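Local coordinates for protein TetR family transcriptional regulator (Streptomyces coelicolor, PDB 6SRN) that binds a furan-carboxylic acid bacterial hormone and probably controls transcription of antibiotic-production genes by binding regulatory DNA as a TetR-family dimer, at residues A[128-133]-A[141-146]; A[40-45]-A[74-79]. One frame throughout, in Å; residues are numbered along the deposited sequence.

The two contacts lie in series along the chain, their centres about 12 Å apart, and together lead from the predicted DNA-binding domain to the effector pocket. Contact 2 joins helices 31-49 and 73-86 beside the helix-turn-helix; contact 1 brings the end of helix 121-131 against the loop before helix 145-161 and holds part of the pocket. The side chain of Phe42 is about 13 Å from the bound ligand, so contact 2 does not itself touch it. Leu129 of the 128-133 segment packs on Phe42, and Arg128 NH1 lies 2.9 Å from Ala43 O, a probable hydrogen bond. Such a junction is consistent with ligand-dependent coupling between the TetR domains.

Contact 1: A[128-133]-A[141-146]; sequences RLQSER and PLPYVD. With LUB (4-(Hydroxymethyl)-2-propylfuran-3-carboxylic acid), chain B.
Gln130 reaches from the end of helix 121-131 to Pro141, where its NE2 donates an almost straight hydrogen bond to the carbonyl oxygen (Gln130 NE2 to Pro141 O 2.9 Å, N-H...O angle 174°). The amide gets there because the side chain bends at its second torsion (chi2 -72°), and Pro141 O lies almost in the amide plane. A water accepts from Arg133 NE and donates to both Gln130 OE1 and Pro141 O, fixing the rotation of the amide. NE2 also bonds to Tyr85 OH, which in turn holds the ligand.

Packing is tight on the pocket side. Pro143 CB sits 3.4 Å above the centre of the Tyr144 ring and also approaches Gln130 NE2 (3.7 Å), while Gln130 CB touches the ligand hydroxyl O13 at 3.5 Å. The guanidinium of Arg133 also lies close, one face over Pro143 (Arg133 NH2 to Pro143 CD 3.6 Å). The looser, outer side is that of the exposed Leu142, whose CD2 only brushes Arg133 NH2 at 3.8 Å. Arg133 NH1 turns instead to Asn190 O of the second subunit, bringing that subunit up to this side of the contact.

Tyr144, the N-cap residue of helix 145-161, donates its backbone N-H to the ligand carboxylate (Tyr144 N to LUB O10 2.9 Å). A negative group received at the start of a helix would probably be favoured in its ionised form, which suggests how this pocket suits an acidic furan.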
loop_
_atom_site.group_PDB
_atom_site.type_symbol
_atom_site.label_atom_id
_atom_site.label_comp_id
_atom_site.label_asym_id
_atom_site.label_seq_id
_atom_site.Cartn_x
_atom_site.Cartn_y
_atom_site.Cartn_z
ATOM N N ARG A 128 -5.333 4.507 8.464
ATOM C CA ARG A 128 -6.653 4.179 7.980
ATOM C C ARG A 128 -7.319 5.352 7.309
ATOM O O ARG A 128 -7.959 5.183 6.265
ATOM C CB ARG A 128 -7.543 3.647 9.106
ATOM C CG ARG A 128 -8.916 3.229 8.599
ATOM C CD ARG A 128 -9.607 2.278 9.536
ATOM N NE ARG A 128 -10.891 1.857 8.953
ATOM C CZ ARG A 128 -11.686 0.931 9.498
ATOM N NH1 ARG A 128 -11.360 0.364 10.632
ATOM N NH2 ARG A 128 -12.820 0.571 8.883
ATOM N N LEU A 129 -7.207 6.547 7.884
ATOM C CA LEU A 129 -7.783 7.738 7.242
ATOM C C LEU A 129 -7.161 7.979 5.862
ATOM O O LEU A 129 -7.897 8.266 4.894
ATOM C CB LEU A 129 -7.623 8.933 8.160
ATOM C CG LEU A 129 -8.405 8.842 9.472
ATOM C CD1 LEU A 129 -7.929 9.887 10.459
ATOM C CD2 LEU A 129 -9.886 8.982 9.226
ATOM N N GLN A 130 -5.847 7.844 5.744
ATOM C CA GLN A 130 -5.177 7.968 4.421
ATOM C C GLN A 130 -5.580 6.848 3.444
ATOM O O GLN A 130 -5.610 7.056 2.213
ATOM C CB GLN A 130 -3.676 7.981 4.549
ATOM C CG GLN A 130 -3.121 9.188 5.258
ATOM C CD GLN A 130 -3.216 10.456 4.444
ATOM O OE1 GLN A 130 -4.286 10.792 3.930
ATOM N NE2 GLN A 130 -2.132 11.175 4.361
ATOM N N SER A 131 -5.888 5.665 3.967
ATOM C CA SER A 131 -6.329 4.555 3.105
ATOM C C SER A 131 -7.634 4.884 2.452
ATOM O O SER A 131 -7.915 4.410 1.329
ATOM C CB SER A 131 -6.541 3.252 3.904
ATOM O OG SER A 131 -7.893 3.178 4.398
ATOM N N GLU A 132 -8.464 5.641 3.178
ATOM C CA GLU A 132 -9.794 6.025 2.839
ATOM C C GLU A 132 -9.809 7.362 2.116
ATOM O O GLU A 132 -10.846 7.846 1.800
ATOM C CB GLU A 132 -10.692 6.068 4.096
ATOM C CG GLU A 132 -10.638 4.707 4.813
ATOM C CD GLU A 132 -11.594 4.484 5.957
ATOM O OE1 GLU A 132 -12.194 5.489 6.411
ATOM O OE2 GLU A 132 -11.693 3.277 6.413
ATOM N N ARG A 133 -8.649 7.924 1.778
ATOM C CA ARG A 133 -8.637 9.313 1.293
ATOM C C ARG A 133 -9.501 9.601 0.066
ATOM O O ARG A 133 -10.009 10.685 -0.043
ATOM C CB ARG A 133 -7.230 9.836 0.993
ATOM C CG ARG A 133 -6.527 9.087 -0.133
ATOM C CD ARG A 133 -5.030 9.297 -0.128
ATOM N NE ARG A 133 -4.628 10.662 -0.436
ATOM C CZ ARG A 133 -4.260 11.133 -1.629
ATOM N NH1 ARG A 133 -4.246 10.373 -2.738
ATOM N NH2 ARG A 133 -3.859 12.379 -1.717
ATOM N N PRO A 141 -3.501 15.807 4.608
ATOM C CA PRO A 141 -2.127 15.975 4.073
ATOM C C PRO A 141 -1.828 14.913 2.986
ATOM O O PRO A 141 -2.273 13.766 3.058
ATOM C CB PRO A 141 -1.238 15.846 5.292
ATOM C CG PRO A 141 -2.109 15.953 6.509
ATOM C CD PRO A 141 -3.494 15.547 6.062
ATOM N N LEU A 142 -1.013 15.289 2.008
ATOM C CA LEU A 142 -0.559 14.296 1.038
ATOM C C LEU A 142 0.174 13.179 1.781
ATOM O O LEU A 142 1.050 13.473 2.626
ATOM C CB LEU A 142 0.397 14.921 0.017
ATOM C CG LEU A 142 -0.245 15.706 -1.143
ATOM C CD1 LEU A 142 0.864 16.397 -1.908
ATOM C CD2 LEU A 142 -1.081 14.886 -2.105
ATOM N N PRO A 143 -0.151 11.924 1.439
ATOM C CA PRO A 143 0.665 10.824 1.988
ATOM C C PRO A 143 2.077 10.742 1.413
ATOM O O PRO A 143 2.388 11.349 0.355
ATOM C CB PRO A 143 -0.150 9.600 1.621
ATOM C CG PRO A 143 -0.782 9.990 0.306
ATOM C CD PRO A 143 -1.173 11.410 0.509
ATOM N N TYR A 144 2.933 10.048 2.129
ATOM C CA TYR A 144 4.269 9.570 1.683
ATOM C C TYR A 144 5.337 10.658 1.633
ATOM O O TYR A 144 6.530 10.369 1.897
ATOM C CB TYR A 144 4.201 8.828 0.316
ATOM C CG TYR A 144 3.013 7.888 0.235
ATOM C CD1 TYR A 144 2.818 6.854 1.168
ATOM C CD2 TYR A 144 2.020 8.067 -0.730
ATOM C CE1 TYR A 144 1.695 6.075 1.122
ATOM C CE2 TYR A 144 0.907 7.262 -0.777
ATOM C CZ TYR A 144 0.727 6.286 0.172
ATOM O OH TYR A 144 -0.416 5.537 0.141
ATOM N N VAL A 145 4.939 11.885 1.276
ATOM C CA VAL A 145 5.926 12.904 1.008
ATOM C C VAL A 145 6.685 13.355 2.270
ATOM O O VAL A 145 7.856 13.658 2.198
ATOM C CB VAL A 145 5.384 14.080 0.202
ATOM C CG1 VAL A 145 4.815 13.640 -1.134
ATOM C CG2 VAL A 145 4.337 14.788 0.974
ATOM N N ASP A 146 6.032 13.377 3.431
ATOM C CA ASP A 146 6.713 13.789 4.662
ATOM C C ASP A 146 7.819 12.802 5.041
ATOM O O ASP A 146 8.927 13.204 5.338
ATOM C CB ASP A 146 5.706 13.937 5.809
ATOM C CG ASP A 146 4.755 15.098 5.613
ATOM O OD1 ASP A 146 5.276 16.199 5.272
ATOM O OD2 ASP A 146 3.512 14.918 5.747
HETATM C C2 LUB B . 3.542 5.283 5.633
HETATM C C4 LUB B . 1.357 5.770 5.615
HETATM C C5 LUB B . 1.491 4.534 6.103
HETATM C C6 LUB B . 4.973 5.139 5.309
HETATM O O11 LUB B . 4.139 7.934 4.618
HETATM C C9 LUB B . 2.937 7.573 4.687
HETATM O O10 LUB B . 1.983 8.314 4.249
HETATM C C3 LUB B . 2.582 6.274 5.224
HETATM C C12 LUB B . 0.008 6.471 5.657
HETATM O O13 LUB B . -0.293 6.986 4.338
HETATM O O1 LUB B . 2.835 4.137 6.010
HETATM C C7 LUB B . 5.754 5.222 6.628
HETATM C C8 LUB B . 7.246 5.148 6.416
HETATM O O HOH W 1 -4.593 12.384 1.794
#

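Contact 2: A[40-45]-A[74-79]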
loop_
_atom_site.group_PDB
_atom_site.type_symbol
_atom_site.label_atom_id
_atom_site.label_comp_id
_atom_site.label_asym_id
_atom_site.label_seq_id
_atom_site.Cartn_x
_atom_site.Cartn_y
_atom_site.Cartn_z
ATOM N N GLU A 40 -8.561 6.208 18.427
ATOM C CA GLU A 40 -9.078 4.894 18.739
ATOM C C GLU A 40 -10.312 4.622 17.898
ATOM O O GLU A 40 -10.445 3.532 17.342
ATOM C CB GLU A 40 -9.400 4.782 20.240
ATOM C CG GLU A 40 -8.145 4.762 21.121
ATOM C CD GLU A 40 -8.397 5.036 22.602
ATOM O OE1 GLU A 40 -9.569 5.111 23.003
ATOM O OE2 GLU A 40 -7.407 5.155 23.375
ATOM N N ILE A 41 -11.219 5.579 17.822
ATOM C CA ILE A 41 -12.474 5.380 17.081
ATOM C C ILE A 41 -12.269 5.318 15.557
ATOM O O ILE A 41 -12.852 4.484 14.866
ATOM C CB ILE A 41 -13.521 6.432 17.527
ATOM C CG1 ILE A 41 -13.904 6.112 18.964
ATOM C CG2 ILE A 41 -14.738 6.439 16.596
ATOM C CD1 ILE A 41 -14.648 7.179 19.667
ATOM N N PHE A 42 -11.440 6.205 15.046
ATOM C CA PHE A 42 -11.160 6.162 13.610
ATOM C C PHE A 42 -10.464 4.855 13.240
ATOM O O PHE A 42 -10.723 4.289 12.182
ATOM C CB PHE A 42 -10.267 7.309 13.158
ATOM C CG PHE A 42 -10.933 8.671 13.073
ATOM C CD1 PHE A 42 -12.143 8.871 12.440
ATOM C CD2 PHE A 42 -10.238 9.785 13.549
ATOM C CE1 PHE A 42 -12.667 10.160 12.333
ATOM C CE2 PHE A 42 -10.735 11.078 13.428
ATOM C CZ PHE A 42 -11.959 11.237 12.848
ATOM N N ALA A 43 -9.526 4.412 14.070
ATOM C CA ALA A 43 -8.807 3.155 13.754
ATOM C C ALA A 43 -9.736 1.942 13.703
ATOM O O ALA A 43 -9.586 1.064 12.851
ATOM C CB ALA A 43 -7.676 2.941 14.742
ATOM N N SER A 44 -10.735 1.945 14.571
ATOM C CA SER A 44 -11.598 0.804 14.685
ATOM C C SER A 44 -12.771 0.871 13.724
ATOM O O SER A 44 -13.183 -0.183 13.230
ATOM C CB SER A 44 -12.008 0.586 16.147
ATOM O OG SER A 44 -12.752 1.617 16.652
ATOM N N ARG A 45 -13.242 2.082 13.412
ATOM C CA ARG A 45 -14.486 2.284 12.654
ATOM C C ARG A 45 -14.351 2.951 11.304
ATOM O O ARG A 45 -15.306 2.915 10.516
ATOM C CB ARG A 45 -15.485 3.106 13.476
ATOM C CG ARG A 45 -15.767 2.478 14.817
ATOM C CD ARG A 45 -16.779 3.231 15.661
ATOM N NE ARG A 45 -16.697 2.739 17.038
ATOM C CZ ARG A 45 -17.253 3.327 18.098
ATOM N NH1 ARG A 45 -17.959 4.430 17.962
ATOM N NH2 ARG A 45 -17.102 2.777 19.305
ATOM N N GLU A 74 -14.131 16.633 10.033
ATOM C CA GLU A 74 -13.068 16.772 9.070
ATOM C C GLU A 74 -11.772 17.285 9.683
ATOM O O GLU A 74 -10.703 16.735 9.467
ATOM C CB GLU A 74 -13.504 17.746 7.965
ATOM C CG GLU A 74 -14.613 17.255 7.065
ATOM C CD GLU A 74 -16.089 17.497 7.516
ATOM O OE1 GLU A 74 -16.395 17.666 8.709
ATOM O OE2 GLU A 74 -16.982 17.458 6.637
ATOM N N SER A 75 -11.878 18.360 10.475
ATOM C CA SER A 75 -10.708 18.958 11.119
ATOM C C SER A 75 -10.133 17.984 12.145
ATOM O O SER A 75 -8.942 17.956 12.377
ATOM C CB SER A 75 -11.087 20.320 11.729
ATOM O OG SER A 75 -11.940 20.143 12.809
ATOM N N LEU A 76 -10.955 17.154 12.752
ATOM C CA LEU A 76 -10.461 16.144 13.684
ATOM C C LEU A 76 -9.643 15.078 12.953
ATOM O O LEU A 76 -8.537 14.756 13.355
ATOM C CB LEU A 76 -11.681 15.554 14.429
ATOM C CG LEU A 76 -11.418 14.518 15.510
ATOM C CD1 LEU A 76 -10.546 15.013 16.654
ATOM C CD2 LEU A 76 -12.758 14.008 16.048
ATOM N N ALA A 77 -10.169 14.623 11.814
ATOM C CA ALA A 77 -9.440 13.696 10.975
ATOM C C ALA A 77 -8.092 14.281 10.477
ATOM O O ALA A 77 -7.068 13.621 10.485
ATOM C CB ALA A 77 -10.311 13.198 9.833
ATOM N N ILE A 78 -8.128 15.531 10.014
ATOM C CA ILE A 78 -6.896 16.193 9.623
ATOM C C ILE A 78 -5.900 16.197 10.779
ATOM O O ILE A 78 -4.727 15.912 10.582
ATOM C CB ILE A 78 -7.171 17.637 9.140
ATOM C CG1 ILE A 78 -7.947 17.581 7.821
ATOM C CG2 ILE A 78 -5.870 18.402 9.006
ATOM C CD1 ILE A 78 -8.480 18.921 7.401
ATOM N N ALA A 79 -6.338 16.570 11.991
ATOM C CA ALA A 79 -5.390 16.658 13.098
ATOM C C ALA A 79 -4.739 15.295 13.422
ATOM O O ALA A 79 -3.586 15.237 13.754
ATOM C CB ALA A 79 -6.068 17.224 14.325
#
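The Phe42 ring turns its outer corner to helix 73-86, with Leu76 CG and Ala77 CA both approaching it obliquely. This is a helix-helix contact in the N-terminal domain of the TetR fold, where the first helix, 31-49, packs on the long helix 73-86 that follows the predicted helix-turn-helix and leads into the ligand-binding domain. Within 40-45, Phe42 alone makes the contact; Ala38 and Tyr47 of the same helix extend it on Leu76 and Ala77. The CG of Phe42 stands anti to the carbonyl carbon (chi1 -75°), which extends the ring across the space between the two segments, whose nearest CA atoms, Phe42 CA and Ala77 CA, are 8.2 Å apart.

The small side chain of Ala77 allows a close approach to the backbone itself: Phe42 CE2 comes to 3.8 Å from Ala77 CA and also lies near Ala77 N. Leu76 meets the same ring atom through its branch point, with its CG 4.1 Å from Phe42 CE2. All three touching residues are buried, and the side chains that meet are all apolar.

Other helices complete the surroundings. Phe42 also packs on Ala125 and Leu129 of helix 121-131, in the ligand-binding domain, while Leu76 reaches Val55 of helix 52-59. The ring is therefore shared between the two domains, with Leu76 connecting it to the helix-turn-helix. At the far end of the ring, Phe42 CZ rests 4.0 Å from the methyl carbon CB of Ala77.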